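Local atomic coordinates of tail fiber protein (Acinetobacter phage AM24, PDB entry 5W5P), a protein that probably serves as the trimeric tailspike with which the phage recognises, and perhaps cleaves, the capsular polysaccharide of Acinetobacter baumannii. Residues A[183-187]-A[196-200]; A[106-112]-A[124-128]; A[132-136]-A[162-166]; A[208-214]-A[234-239]; A[113-119]-A[142-146]. One frame throughout, in Å; residues are numbered along the deposited sequence.

Contact 1. Residues A[183-187]-A[196-200]; sequences TSKRS and DLYTA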
# COMPACT_ATOMS: atom_id res chain seq x y z
N THR A 183 -29.14 2.67 -8.07
CA THR A 183 -28.72 2.35 -9.42
C THR A 183 -28.74 3.65 -10.23
O THR A 183 -28.91 4.74 -9.67
CB THR A 183 -29.62 1.27 -10.03
OG1 THR A 183 -29.13 0.89 -11.32
CG2 THR A 183 -31.05 1.77 -10.17
N SER A 184 -28.57 3.54 -11.54
CA SER A 184 -28.68 4.70 -12.40
C SER A 184 -30.14 4.93 -12.76
O SER A 184 -30.89 3.98 -13.02
CB SER A 184 -27.84 4.51 -13.67
OG SER A 184 -28.41 3.53 -14.51
N LYS A 185 -30.55 6.20 -12.77
CA LYS A 185 -31.93 6.52 -13.12
C LYS A 185 -32.25 6.11 -14.55
O LYS A 185 -33.36 5.65 -14.83
CB LYS A 185 -32.20 8.01 -12.91
CG LYS A 185 -33.65 8.41 -13.16
CD LYS A 185 -33.86 9.91 -13.00
CE LYS A 185 -34.69 10.23 -11.78
NZ LYS A 185 -36.10 10.59 -12.12
N ARG A 186 -31.29 6.27 -15.47
CA ARG A 186 -31.60 6.01 -16.87
C ARG A 186 -31.70 4.53 -17.20
O ARG A 186 -32.11 4.19 -18.31
CB ARG A 186 -30.56 6.67 -17.78
CG ARG A 186 -29.14 6.17 -17.63
CD ARG A 186 -28.26 6.79 -18.69
NE ARG A 186 -26.85 6.48 -18.50
CZ ARG A 186 -25.89 6.79 -19.38
NH1 ARG A 186 -26.20 7.40 -20.51
NH2 ARG A 186 -24.63 6.48 -19.12
N SER A 187 -31.36 3.65 -16.26
CA SER A 187 -31.58 2.22 -16.43
C SER A 187 -32.95 1.77 -15.93
O SER A 187 -33.36 0.64 -16.22
CB SER A 187 -30.50 1.42 -15.70
OG SER A 187 -30.73 1.41 -14.30
N ASP A 196 -24.71 0.52 -22.02
CA ASP A 196 -23.99 0.98 -20.83
C ASP A 196 -24.73 2.17 -20.21
O ASP A 196 -24.27 3.31 -20.22
CB ASP A 196 -22.55 1.33 -21.19
CG ASP A 196 -21.59 1.05 -20.05
OD1 ASP A 196 -22.03 0.48 -19.03
OD2 ASP A 196 -20.39 1.40 -20.18
N LEU A 197 -25.89 1.86 -19.63
CA LEU A 197 -26.76 2.87 -19.03
C LEU A 197 -26.31 3.16 -17.60
O LEU A 197 -27.02 2.92 -16.62
CB LEU A 197 -28.21 2.42 -19.09
CG LEU A 197 -28.67 1.86 -20.43
CD1 LEU A 197 -30.14 1.46 -20.36
CD2 LEU A 197 -28.45 2.88 -21.53
N TYR A 198 -25.09 3.68 -17.50
CA TYR A 198 -24.43 3.90 -16.22
C TYR A 198 -24.52 5.35 -15.78
O TYR A 198 -24.96 6.23 -16.53
CB TYR A 198 -22.96 3.47 -16.31
CG TYR A 198 -22.09 4.50 -17.00
CD1 TYR A 198 -22.01 4.57 -18.38
CD2 TYR A 198 -21.34 5.43 -16.26
CE1 TYR A 198 -21.23 5.51 -19.02
CE2 TYR A 198 -20.56 6.37 -16.89
CZ TYR A 198 -20.51 6.41 -18.27
OH TYR A 198 -19.73 7.36 -18.89
N THR A 199 -24.08 5.60 -14.56
CA THR A 199 -23.77 6.95 -14.11
C THR A 199 -22.62 6.84 -13.12
O THR A 199 -22.46 5.81 -12.46
CB THR A 199 -25.01 7.64 -13.50
OG1 THR A 199 -24.69 9.01 -13.19
CG2 THR A 199 -25.49 6.93 -12.24
N ALA A 200 -21.80 7.89 -13.04
CA ALA A 200 -20.51 7.80 -12.36
C ALA A 200 -20.33 8.93 -11.36
O ALA A 200 -21.05 9.93 -11.37
CB ALA A 200 -19.35 7.80 -13.37
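R186 lays its guanidinium over the backbone of L197: one face of the group lies against L197 CA and D196 O, while its edge turns to the carbonyl of Y198. The grip is side-on, with NE and NH2 both donating to Y198 O, at 2.7 Å from R186 NE and 2.6 Å from R186 NH2. The two nitrogens reach this oxygen from opposite faces of its carbonyl plane. The chain runs straight from CG to NE, which carries the charge across L197 until NH2 stands above one face of the Y198 ring; the resulting cation-pi attraction is long and weak at best. S184 adds a second hold, donating from OG to L197 O (2.6 Å), and its CB packs on T199 CG2 at 3.7 Å. S187 OG (2.9 Å) and S187 N both donate to S184 O, closing the turn between them. On the other segment L197 is the centre of an inverse gamma turn. Y198 extends its hydroxyl to I158 N and meets the ring of Y227. The contact joins the turns after strand 182-184 and before strand 199-204, on the side of what is probably a parallel beta-helix.

Contact 2. Residues A[106-112]-A[124-128]; sequences ADPCWFG and QVQKA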
# COMPACT_ATOMS: atom_id res chain seq x y z
N ALA A 106 -30.45 17.21 0.66
CA ALA A 106 -31.86 16.91 0.80
C ALA A 106 -32.11 15.76 1.78
O ALA A 106 -31.36 14.78 1.83
CB ALA A 106 -32.46 16.57 -0.57
N ASP A 107 -33.19 15.91 2.57
CA ASP A 107 -33.62 14.94 3.57
C ASP A 107 -34.85 14.21 3.01
O ASP A 107 -35.83 14.89 2.65
CB ASP A 107 -33.96 15.66 4.88
CG ASP A 107 -34.46 14.75 5.99
OD1 ASP A 107 -34.63 13.53 5.79
OD2 ASP A 107 -34.65 15.24 7.10
N PRO A 108 -34.83 12.88 2.84
CA PRO A 108 -36.06 12.22 2.36
C PRO A 108 -37.25 12.45 3.27
O PRO A 108 -38.39 12.29 2.82
CB PRO A 108 -35.68 10.73 2.31
CG PRO A 108 -34.22 10.73 2.18
CD PRO A 108 -33.71 11.93 2.95
N CYS A 109 -37.02 12.83 4.53
CA CYS A 109 -38.13 13.07 5.44
C CYS A 109 -38.94 14.28 5.04
O CYS A 109 -40.12 14.36 5.41
CB CYS A 109 -37.62 13.25 6.87
SG CYS A 109 -37.26 11.69 7.73
N TRP A 110 -38.35 15.22 4.29
CA TRP A 110 -39.11 16.34 3.76
C TRP A 110 -40.31 15.86 2.95
O TRP A 110 -41.38 16.48 2.98
CB TRP A 110 -38.21 17.22 2.90
CG TRP A 110 -37.08 17.83 3.65
CD1 TRP A 110 -36.95 17.92 5.01
CD2 TRP A 110 -35.93 18.47 3.09
NE1 TRP A 110 -35.78 18.57 5.33
CE2 TRP A 110 -35.13 18.91 4.17
CE3 TRP A 110 -35.49 18.70 1.78
CZ2 TRP A 110 -33.92 19.57 3.97
CZ3 TRP A 110 -34.29 19.36 1.59
CH2 TRP A 110 -33.52 19.78 2.68
N PHE A 111 -40.15 14.75 2.23
CA PHE A 111 -41.18 14.23 1.34
C PHE A 111 -42.00 13.11 1.97
O PHE A 111 -42.88 12.56 1.30
CB PHE A 111 -40.55 13.72 0.04
CG PHE A 111 -39.76 14.76 -0.69
CD1 PHE A 111 -38.40 14.91 -0.47
CD2 PHE A 111 -40.38 15.59 -1.61
CE1 PHE A 111 -37.67 15.87 -1.14
CE2 PHE A 111 -39.66 16.55 -2.29
CZ PHE A 111 -38.31 16.69 -2.06
N GLY A 112 -41.74 12.77 3.22
CA GLY A 112 -42.54 11.79 3.92
C GLY A 112 -41.95 10.41 4.05
O GLY A 112 -42.70 9.45 4.28
N GLN A 124 -39.91 8.38 -1.82
CA GLN A 124 -39.55 9.63 -1.17
C GLN A 124 -38.05 9.89 -1.26
O GLN A 124 -37.62 11.03 -1.44
CB GLN A 124 -40.00 9.62 0.29
CG GLN A 124 -41.51 9.65 0.48
CD GLN A 124 -42.15 8.27 0.39
OE1 GLN A 124 -41.72 7.33 1.05
NE2 GLN A 124 -43.19 8.14 -0.43
N VAL A 125 -37.23 8.83 -1.14
CA VAL A 125 -35.80 8.96 -1.38
C VAL A 125 -35.55 9.42 -2.81
O VAL A 125 -34.68 10.26 -3.06
CB VAL A 125 -35.08 7.64 -1.07
CG1 VAL A 125 -33.61 7.70 -1.51
CG2 VAL A 125 -35.17 7.30 0.41
N GLN A 126 -36.31 8.88 -3.76
CA GLN A 126 -36.16 9.31 -5.15
C GLN A 126 -36.46 10.79 -5.31
O GLN A 126 -35.79 11.49 -6.08
CB GLN A 126 -37.08 8.48 -6.05
CG GLN A 126 -36.91 8.76 -7.54
CD GLN A 126 -35.58 8.27 -8.08
OE1 GLN A 126 -35.39 7.06 -8.30
NE2 GLN A 126 -34.64 9.19 -8.29
N LYS A 127 -37.47 11.30 -4.59
CA LYS A 127 -37.80 12.72 -4.67
C LYS A 127 -36.65 13.58 -4.15
O LYS A 127 -36.35 14.63 -4.72
CB LYS A 127 -39.08 13.00 -3.90
CG LYS A 127 -40.36 12.58 -4.61
CD LYS A 127 -41.59 12.92 -3.78
CE LYS A 127 -42.87 12.87 -4.61
NZ LYS A 127 -44.01 13.51 -3.89
N ALA A 128 -36.01 13.15 -3.06
CA ALA A 128 -34.86 13.89 -2.56
C ALA A 128 -33.68 13.85 -3.53
O ALA A 128 -32.93 14.82 -3.62
CB ALA A 128 -34.45 13.34 -1.19
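Both F111 and K127 hold CG beside the backbone N and anti to the carbonyl carbon (chi1 -57° and -77°), and this brings the ring of one over the CB of the other. K127 CB sits almost above the ring centre, 3.7 Å from the F111 centroid, in a CH-pi contact on that face. Beyond CG the lysine chain is extended and crosses the ring obliquely, with K127 CD 3.6 Å from F111 CD2, before its ammonium leaves for N85 O. Next along the helix, A128 takes up the rest: its CA lies 3.7 Å from F111 CE1 and its CB 3.8 Å from A106 CB. P108 and V125 lie side by side and point the same way, P108 CB 4.0 Å from V125 CG2. Q124 CG lies 3.3 Å from F111 O and against the backbone of G112; the bend at chi2 turns the amide from there. No hydrogen bond crosses the contact; it holds by apolar packing. The 106-112 segment is shaped from within, D107 OD1 accepting from C109 N (2.8 Å) in an Asx turn that starts the 3-10 segment 108-110. The other carboxylate oxygen of D107 makes a salt bridge to R143. P108 also touches V136 and F138, and V125 touches F138, so the packing continues onto strand 135-140. A helix laid at the entry to the parallel strands, here 122-132 with a 3-10 turn packed on it, resembles the helical cap found at the N-terminal end of many right-handed beta-helices.

Contact 3. Residues A[132-136]-A[162-166]; sequences SYGRV and MLMEI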
# COMPACT_ATOMS: atom_id res chain seq x y z
N SER A 132 -31.89 17.37 -5.43
CA SER A 132 -30.57 17.62 -4.86
C SER A 132 -29.43 17.31 -5.82
O SER A 132 -28.27 17.41 -5.44
CB SER A 132 -30.39 16.81 -3.57
OG SER A 132 -30.39 15.42 -3.86
N TYR A 133 -29.75 16.94 -7.06
CA TYR A 133 -28.75 16.47 -8.03
C TYR A 133 -27.97 15.28 -7.48
O TYR A 133 -26.76 15.15 -7.66
CB TYR A 133 -27.80 17.60 -8.45
CG TYR A 133 -28.51 18.79 -9.07
CD1 TYR A 133 -28.90 19.87 -8.29
CD2 TYR A 133 -28.77 18.83 -10.44
CE1 TYR A 133 -29.55 20.95 -8.85
CE2 TYR A 133 -29.42 19.92 -11.00
CZ TYR A 133 -29.81 20.98 -10.20
OH TYR A 133 -30.45 22.07 -10.74
N GLY A 134 -28.68 14.39 -6.79
CA GLY A 134 -28.07 13.20 -6.24
C GLY A 134 -27.25 13.41 -4.99
O GLY A 134 -26.13 12.90 -4.89
N ARG A 135 -27.76 14.17 -4.03
CA ARG A 135 -27.04 14.39 -2.77
C ARG A 135 -28.05 14.25 -1.63
O ARG A 135 -28.72 15.22 -1.25
CB ARG A 135 -26.35 15.75 -2.77
CG ARG A 135 -25.30 15.87 -3.87
CD ARG A 135 -24.38 17.05 -3.68
NE ARG A 135 -23.55 16.95 -2.48
CZ ARG A 135 -22.42 16.26 -2.40
NH1 ARG A 135 -21.99 15.58 -3.45
NH2 ARG A 135 -21.73 16.23 -1.28
N VAL A 136 -28.16 13.04 -1.10
CA VAL A 136 -29.20 12.68 -0.15
C VAL A 136 -28.58 12.39 1.20
O VAL A 136 -27.48 11.81 1.28
CB VAL A 136 -30.01 11.48 -0.68
CG1 VAL A 136 -31.20 11.17 0.20
CG2 VAL A 136 -30.47 11.78 -2.09
N MSE A 162 -20.75 16.36 -12.32
CA MSE A 162 -21.45 16.18 -11.05
C MSE A 162 -20.63 15.40 -10.03
O MSE A 162 -19.71 14.66 -10.39
CB MSE A 162 -22.80 15.48 -11.26
CG MSE A 162 -23.72 16.15 -12.27
SE MSE A 162 -25.36 15.13 -12.62
CE MSE A 162 -26.40 15.68 -11.06
N LEU A 163 -20.97 15.57 -8.75
CA LEU A 163 -20.43 14.75 -7.67
C LEU A 163 -21.60 14.38 -6.77
O LEU A 163 -22.18 15.25 -6.12
CB LEU A 163 -19.34 15.49 -6.90
CG LEU A 163 -18.78 14.75 -5.69
CD1 LEU A 163 -17.83 13.68 -6.19
CD2 LEU A 163 -18.02 15.70 -4.77
N MSE A 164 -21.92 13.10 -6.72
CA MSE A 164 -23.10 12.67 -5.98
C MSE A 164 -22.73 11.99 -4.68
O MSE A 164 -21.66 11.39 -4.57
CB MSE A 164 -23.95 11.76 -6.87
CG MSE A 164 -24.22 12.38 -8.24
SE MSE A 164 -25.18 11.23 -9.52
CE MSE A 164 -23.84 9.82 -9.78
N GLU A 165 -23.61 12.07 -3.68
CA GLU A 165 -23.34 11.49 -2.38
C GLU A 165 -24.61 10.93 -1.77
O GLU A 165 -25.69 11.50 -1.91
CB GLU A 165 -22.71 12.53 -1.42
CG GLU A 165 -22.15 11.93 -0.13
CD GLU A 165 -21.04 12.77 0.49
OE1 GLU A 165 -21.00 13.99 0.20
OE2 GLU A 165 -20.23 12.22 1.26
N ILE A 166 -24.47 9.79 -1.09
CA ILE A 166 -25.54 9.19 -0.30
C ILE A 166 -24.94 8.98 1.09
O ILE A 166 -24.10 8.09 1.28
CB ILE A 166 -26.04 7.87 -0.89
CG1 ILE A 166 -26.71 8.12 -2.24
CG2 ILE A 166 -27.00 7.18 0.06
CD1 ILE A 166 -26.70 6.92 -3.13
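Strands 135-140 and 164-169 pair in parallel, as successive coils do in the beta-helix of a phage tailspike, and this contact is the start of their pairing. Over the touching parts the two chains run nearly parallel. E165 N donates to G134 O at 2.9 Å, and V136 N donates to E165 O at 3.0 Å, so E165 is bonded through both its N and its O. R135 and E165 place their side chains on one face of the sheet, V136 and I166 on the other. The R135 chain leaves beside its backbone N and bends at chi3 (65°), folding back across the neighbouring strand so that E165 CB lies over one face of the guanidinium. There NH2 forms a salt bridge to E165 OE1 (2.8 Å), the guanidinium and carboxylate planes standing 68° apart. At its nearest atom the R135 side chain comes within about 4 Å of a bound zinc ion, and it packs on G170 of the third subunit, so this face of the sheet adjoins the trimer interface. G134, which has no side chain, sits against M164, with G134 O 3.2 Å from M164 CB. Next to the strand start, the exposed Y133 turns its ring edge to the selenomethionine methyl of M162, whose CE is 3.5 Å from Y133 CB. S132 OG braces the turn out of the helix by accepting from R135 N (2.9 Å). L163 O lies near the guanidinium plane of R135, yet R135 NH1, 2.7 Å away, meets it from 51° above the carbonyl plane.

Contact 4. Residues A[208-214]-A[234-239]; sequences LRFQGDG and GRYLRI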
# COMPACT_ATOMS: atom_id res chain seq x y z
N LEU A 208 -23.87 6.19 7.58
CA LEU A 208 -25.05 5.39 7.27
C LEU A 208 -24.85 3.95 7.71
O LEU A 208 -23.75 3.40 7.61
CB LEU A 208 -25.36 5.41 5.77
CG LEU A 208 -26.05 6.64 5.21
CD1 LEU A 208 -26.22 6.48 3.72
CD2 LEU A 208 -27.40 6.86 5.90
N ARG A 209 -25.93 3.34 8.17
CA ARG A 209 -25.95 1.93 8.57
C ARG A 209 -26.91 1.20 7.65
O ARG A 209 -28.13 1.29 7.82
CB ARG A 209 -26.36 1.79 10.03
CG ARG A 209 -25.42 2.45 11.02
CD ARG A 209 -25.95 2.35 12.43
NE ARG A 209 -27.15 3.17 12.61
CZ ARG A 209 -28.20 2.82 13.35
NH1 ARG A 209 -28.22 1.64 13.96
NH2 ARG A 209 -29.23 3.64 13.46
N PHE A 210 -26.37 0.47 6.67
CA PHE A 210 -27.19 -0.36 5.79
C PHE A 210 -27.35 -1.73 6.44
O PHE A 210 -26.37 -2.33 6.88
CB PHE A 210 -26.56 -0.47 4.41
CG PHE A 210 -26.59 0.81 3.62
CD1 PHE A 210 -25.45 1.58 3.46
CD2 PHE A 210 -27.78 1.25 3.05
CE1 PHE A 210 -25.48 2.75 2.72
CE2 PHE A 210 -27.82 2.43 2.33
CZ PHE A 210 -26.67 3.18 2.16
N GLN A 211 -28.58 -2.20 6.52
CA GLN A 211 -28.88 -3.42 7.27
C GLN A 211 -29.92 -4.25 6.54
O GLN A 211 -30.90 -3.71 6.02
CB GLN A 211 -29.37 -3.09 8.69
CG GLN A 211 -29.51 -4.31 9.60
CD GLN A 211 -29.61 -3.93 11.07
OE1 GLN A 211 -29.24 -2.82 11.47
NE2 GLN A 211 -30.10 -4.86 11.89
N GLY A 212 -29.68 -5.56 6.49
CA GLY A 212 -30.67 -6.51 6.02
C GLY A 212 -31.09 -7.44 7.15
O GLY A 212 -30.47 -7.46 8.22
N ASP A 213 -32.16 -8.19 6.91
CA ASP A 213 -32.65 -9.14 7.90
C ASP A 213 -31.97 -10.50 7.80
O ASP A 213 -32.17 -11.34 8.69
CB ASP A 213 -34.17 -9.32 7.77
CG ASP A 213 -34.61 -9.65 6.36
OD1 ASP A 213 -33.74 -9.91 5.50
OD2 ASP A 213 -35.83 -9.65 6.10
N GLY A 214 -31.18 -10.75 6.76
CA GLY A 214 -30.48 -12.01 6.61
C GLY A 214 -31.32 -13.15 6.10
O GLY A 214 -30.76 -14.21 5.77
N GLY A 234 -19.20 3.45 6.08
CA GLY A 234 -20.50 2.90 6.40
C GLY A 234 -20.47 1.62 7.20
O GLY A 234 -19.47 0.91 7.22
N ARG A 235 -21.58 1.33 7.88
CA ARG A 235 -21.79 0.06 8.56
C ARG A 235 -22.74 -0.78 7.72
O ARG A 235 -23.75 -0.28 7.23
CB ARG A 235 -22.37 0.27 9.96
CG ARG A 235 -21.96 -0.80 10.98
CD ARG A 235 -22.74 -2.10 10.80
NE ARG A 235 -22.52 -3.03 11.90
CZ ARG A 235 -21.42 -3.76 12.07
NH1 ARG A 235 -20.41 -3.68 11.20
NH2 ARG A 235 -21.31 -4.57 13.11
N TYR A 236 -22.39 -2.06 7.55
CA TYR A 236 -23.19 -2.99 6.77
C TYR A 236 -23.40 -4.25 7.60
O TYR A 236 -22.43 -4.91 7.99
CB TYR A 236 -22.52 -3.33 5.44
CG TYR A 236 -22.33 -2.14 4.54
CD1 TYR A 236 -21.26 -1.28 4.71
CD2 TYR A 236 -23.22 -1.88 3.51
CE1 TYR A 236 -21.08 -0.19 3.89
CE2 TYR A 236 -23.06 -0.79 2.68
CZ TYR A 236 -21.99 0.05 2.88
OH TYR A 236 -21.83 1.14 2.05
N LEU A 237 -24.66 -4.57 7.86
CA LEU A 237 -25.02 -5.67 8.75
C LEU A 237 -26.03 -6.56 8.03
O LEU A 237 -27.10 -6.09 7.62
CB LEU A 237 -25.60 -5.13 10.06
CG LEU A 237 -26.06 -6.13 11.12
CD1 LEU A 237 -24.97 -7.14 11.46
CD2 LEU A 237 -26.51 -5.39 12.37
N ARG A 238 -25.67 -7.84 7.88
CA ARG A 238 -26.54 -8.85 7.26
C ARG A 238 -27.01 -8.41 5.88
O ARG A 238 -28.17 -8.60 5.50
CB ARG A 238 -27.71 -9.20 8.17
CG ARG A 238 -27.28 -9.75 9.53
CD ARG A 238 -28.46 -10.20 10.37
NE ARG A 238 -28.04 -10.57 11.72
CZ ARG A 238 -27.98 -9.72 12.75
NH1 ARG A 238 -28.29 -8.45 12.57
NH2 ARG A 238 -27.60 -10.15 13.95
N ILE A 239 -26.09 -7.83 5.11
CA ILE A 239 -26.34 -7.40 3.74
C ILE A 239 -25.87 -8.49 2.79
O ILE A 239 -24.73 -8.97 2.89
CB ILE A 239 -25.65 -6.06 3.45
CG1 ILE A 239 -26.25 -4.96 4.33
CG2 ILE A 239 -25.70 -5.72 1.95
CD1 ILE A 239 -27.55 -4.38 3.79
O HOH W 1 -30.41 -7.56 10.82
O HOH W 2 -30.63 -9.19 3.86
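F210 and Y236 mark the tight part of the contact: side by side on one face of the parallel strands, their rings are near parallel but slid apart, with little overlap, and F210 CD1 comes to 3.5 Å from Y236 CE2. I239 joins them, its CD1 4.1 Å from F210 CB. Four backbone bonds stitch the strands, R235 N to L208 O, F210 N to R235 O, L237 N to F210 O and G212 N to L237 O, the last at 2.9 Å. On the opposite face Q211, extended with CG anti to its backbone N (chi1 -172°), runs alongside L237, Q211 CD 3.7 Å from L237 CD2; its OE1 accepts from R172 NE. The far end is looser and bridged by water. Water 1 donates to G212 O (2.6 Å) and accepts from both Q211 NE2 and R238 NH1; water 2 bonds R238 O and, weakly, G214 N. Strands 172-175 and 266-268 flank the pair, V220 of strand 219-222 touches F210, Y236 and I239, probably inside the beta-helix, and R209 and R235 donate respectively to D161 O and G160 O of a second subunit.

Contact 5. Residues A[113-119]-A[142-146]; sequences ADYTGTE and DRSFK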
# COMPACT_ATOMS: atom_id res chain seq x y z
N ALA A 113 -40.63 10.26 3.92
CA ALA A 113 -40.01 8.95 4.09
C ALA A 113 -40.24 8.44 5.51
O ALA A 113 -39.94 9.12 6.49
CB ALA A 113 -38.51 9.04 3.80
N ASP A 114 -40.79 7.23 5.61
CA ASP A 114 -41.12 6.64 6.90
C ASP A 114 -39.86 6.38 7.71
O ASP A 114 -39.09 5.47 7.39
CB ASP A 114 -41.92 5.35 6.69
CG ASP A 114 -42.23 4.62 7.99
OD1 ASP A 114 -42.55 3.41 7.93
OD2 ASP A 114 -42.17 5.25 9.06
N TYR A 115 -39.63 7.18 8.75
CA TYR A 115 -38.47 7.05 9.61
C TYR A 115 -38.60 5.94 10.64
O TYR A 115 -37.75 5.82 11.53
CB TYR A 115 -38.18 8.39 10.32
CG TYR A 115 -39.40 9.02 10.96
CD1 TYR A 115 -39.79 8.68 12.25
CD2 TYR A 115 -40.16 9.96 10.28
CE1 TYR A 115 -40.90 9.25 12.84
CE2 TYR A 115 -41.27 10.54 10.86
CZ TYR A 115 -41.64 10.19 12.15
OH TYR A 115 -42.75 10.76 12.73
N THR A 116 -39.65 5.11 10.56
CA THR A 116 -39.80 3.96 11.43
C THR A 116 -39.51 2.63 10.73
O THR A 116 -39.47 1.60 11.41
CB THR A 116 -41.22 3.91 12.03
OG1 THR A 116 -42.16 3.55 11.01
CG2 THR A 116 -41.59 5.25 12.63
N GLY A 117 -39.32 2.63 9.42
CA GLY A 117 -38.91 1.43 8.71
C GLY A 117 -40.02 0.46 8.40
O GLY A 117 -39.74 -0.70 8.05
N THR A 118 -41.28 0.89 8.49
CA THR A 118 -42.44 0.04 8.29
C THR A 118 -42.85 -0.06 6.83
O THR A 118 -43.25 -1.13 6.37
CB THR A 118 -43.62 0.57 9.11
OG1 THR A 118 -43.16 0.96 10.41
CG2 THR A 118 -44.70 -0.49 9.26
N GLU A 119 -42.76 1.05 6.09
CA GLU A 119 -43.18 1.11 4.70
C GLU A 119 -42.00 1.51 3.81
O GLU A 119 -41.08 2.21 4.24
CB GLU A 119 -44.32 2.11 4.50
CG GLU A 119 -45.40 2.05 5.57
CD GLU A 119 -46.42 0.95 5.32
OE1 GLU A 119 -46.27 0.22 4.32
OE2 GLU A 119 -47.37 0.82 6.13
N ASP A 142 -31.73 8.08 15.31
CA ASP A 142 -33.11 7.87 15.71
C ASP A 142 -34.00 7.46 14.55
O ASP A 142 -35.14 7.05 14.78
CB ASP A 142 -33.66 9.15 16.36
CG ASP A 142 -33.60 9.09 17.88
OD1 ASP A 142 -34.34 8.28 18.47
OD2 ASP A 142 -32.79 9.85 18.47
N ARG A 143 -33.52 7.55 13.31
CA ARG A 143 -34.29 7.17 12.14
C ARG A 143 -33.85 5.81 11.62
O ARG A 143 -32.66 5.48 11.66
CB ARG A 143 -34.15 8.22 11.04
CG ARG A 143 -34.43 9.64 11.49
CD ARG A 143 -33.77 10.62 10.54
NE ARG A 143 -34.50 11.88 10.47
CZ ARG A 143 -34.45 12.71 9.43
NH1 ARG A 143 -33.72 12.40 8.36
NH2 ARG A 143 -35.14 13.84 9.46
N SER A 144 -34.82 5.03 11.14
CA SER A 144 -34.58 3.75 10.48
C SER A 144 -35.50 3.69 9.27
O SER A 144 -36.72 3.66 9.44
CB SER A 144 -34.83 2.57 11.42
OG SER A 144 -33.79 2.41 12.36
N PHE A 145 -34.93 3.69 8.08
CA PHE A 145 -35.71 3.68 6.85
C PHE A 145 -35.73 2.28 6.24
O PHE A 145 -34.90 1.42 6.55
CB PHE A 145 -35.15 4.69 5.84
CG PHE A 145 -35.09 6.10 6.36
CD1 PHE A 145 -36.15 6.97 6.16
CD2 PHE A 145 -33.97 6.55 7.04
CE1 PHE A 145 -36.10 8.27 6.64
CE2 PHE A 145 -33.91 7.85 7.52
CZ PHE A 145 -34.98 8.71 7.32
N LYS A 146 -36.70 2.05 5.36
CA LYS A 146 -36.80 0.80 4.62
C LYS A 146 -36.94 1.12 3.14
O LYS A 146 -37.88 1.81 2.73
CB LYS A 146 -37.99 -0.04 5.09
CG LYS A 146 -38.27 -1.24 4.20
CD LYS A 146 -38.96 -2.35 4.95
CE LYS A 146 -40.46 -2.09 5.03
NZ LYS A 146 -41.15 -3.11 5.88
O HOH W 3 -39.09 3.49 5.59
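Both hydrogen bonds between S144 or K146 and the 113-119 loop enter well above the plane of the carbonyl they use. S144 N reaches Y115 O (3.1 Å) from 48° out of plane, and K146 NZ reaches T118 O (2.9 Å) from 62°. The lysine gets there with CG anti to its backbone N and a bend at chi3 (83°), which carries its CD and CE past G117 O before the ammonium turns to T118. G117, at the end of the type I turn from D114, brings its N to 2.8 Å from S144 O, but at an angle too poor for a bond. Nearby, F145 lies obliquely against the turn, its CE1 3.8 Å from A113 CB and its CD1 3.5 Å from D114 O. Water 3 fills in for a direct backbone pairing: it accepts from K146 N (2.8 Å) and donates to D114 O and E119 O. Within the loop D114 OD2 accepts from T116 N in an Asx turn and from T116 OG1 at 2.6 Å, while D114 OD1 accepts from T118 N and E119 N. Four such donors would probably stabilise a charged carboxylate. The chemistry therefore implies a loop that shapes itself around one aspartate and is tied to strand 144-147 through backbone carbonyls, a lysine and a water.

Contacts 2, 3 and 4 are buried; 3 and 4 are built on parallel strand pairing, contact 3 adding a salt bridge beside a zinc ion, contact 4 an aromatic pair on one face and waters at its end. Contact 2 has no hydrogen bond across it and is the helix packing that leads into contact 3 through A106 and R135. Contacts 1 and 5 are only partly buried and rely on side chains and loop carbonyls rather than strand pairing. Contacts 2 and 5 alternate along the chain and share the salt bridge of D107 with R143. Contact 1 touches contact 3 through M164, and no other subunit reaches it, whereas the other four reach neighbouring subunits, contacts 3 and 4 most.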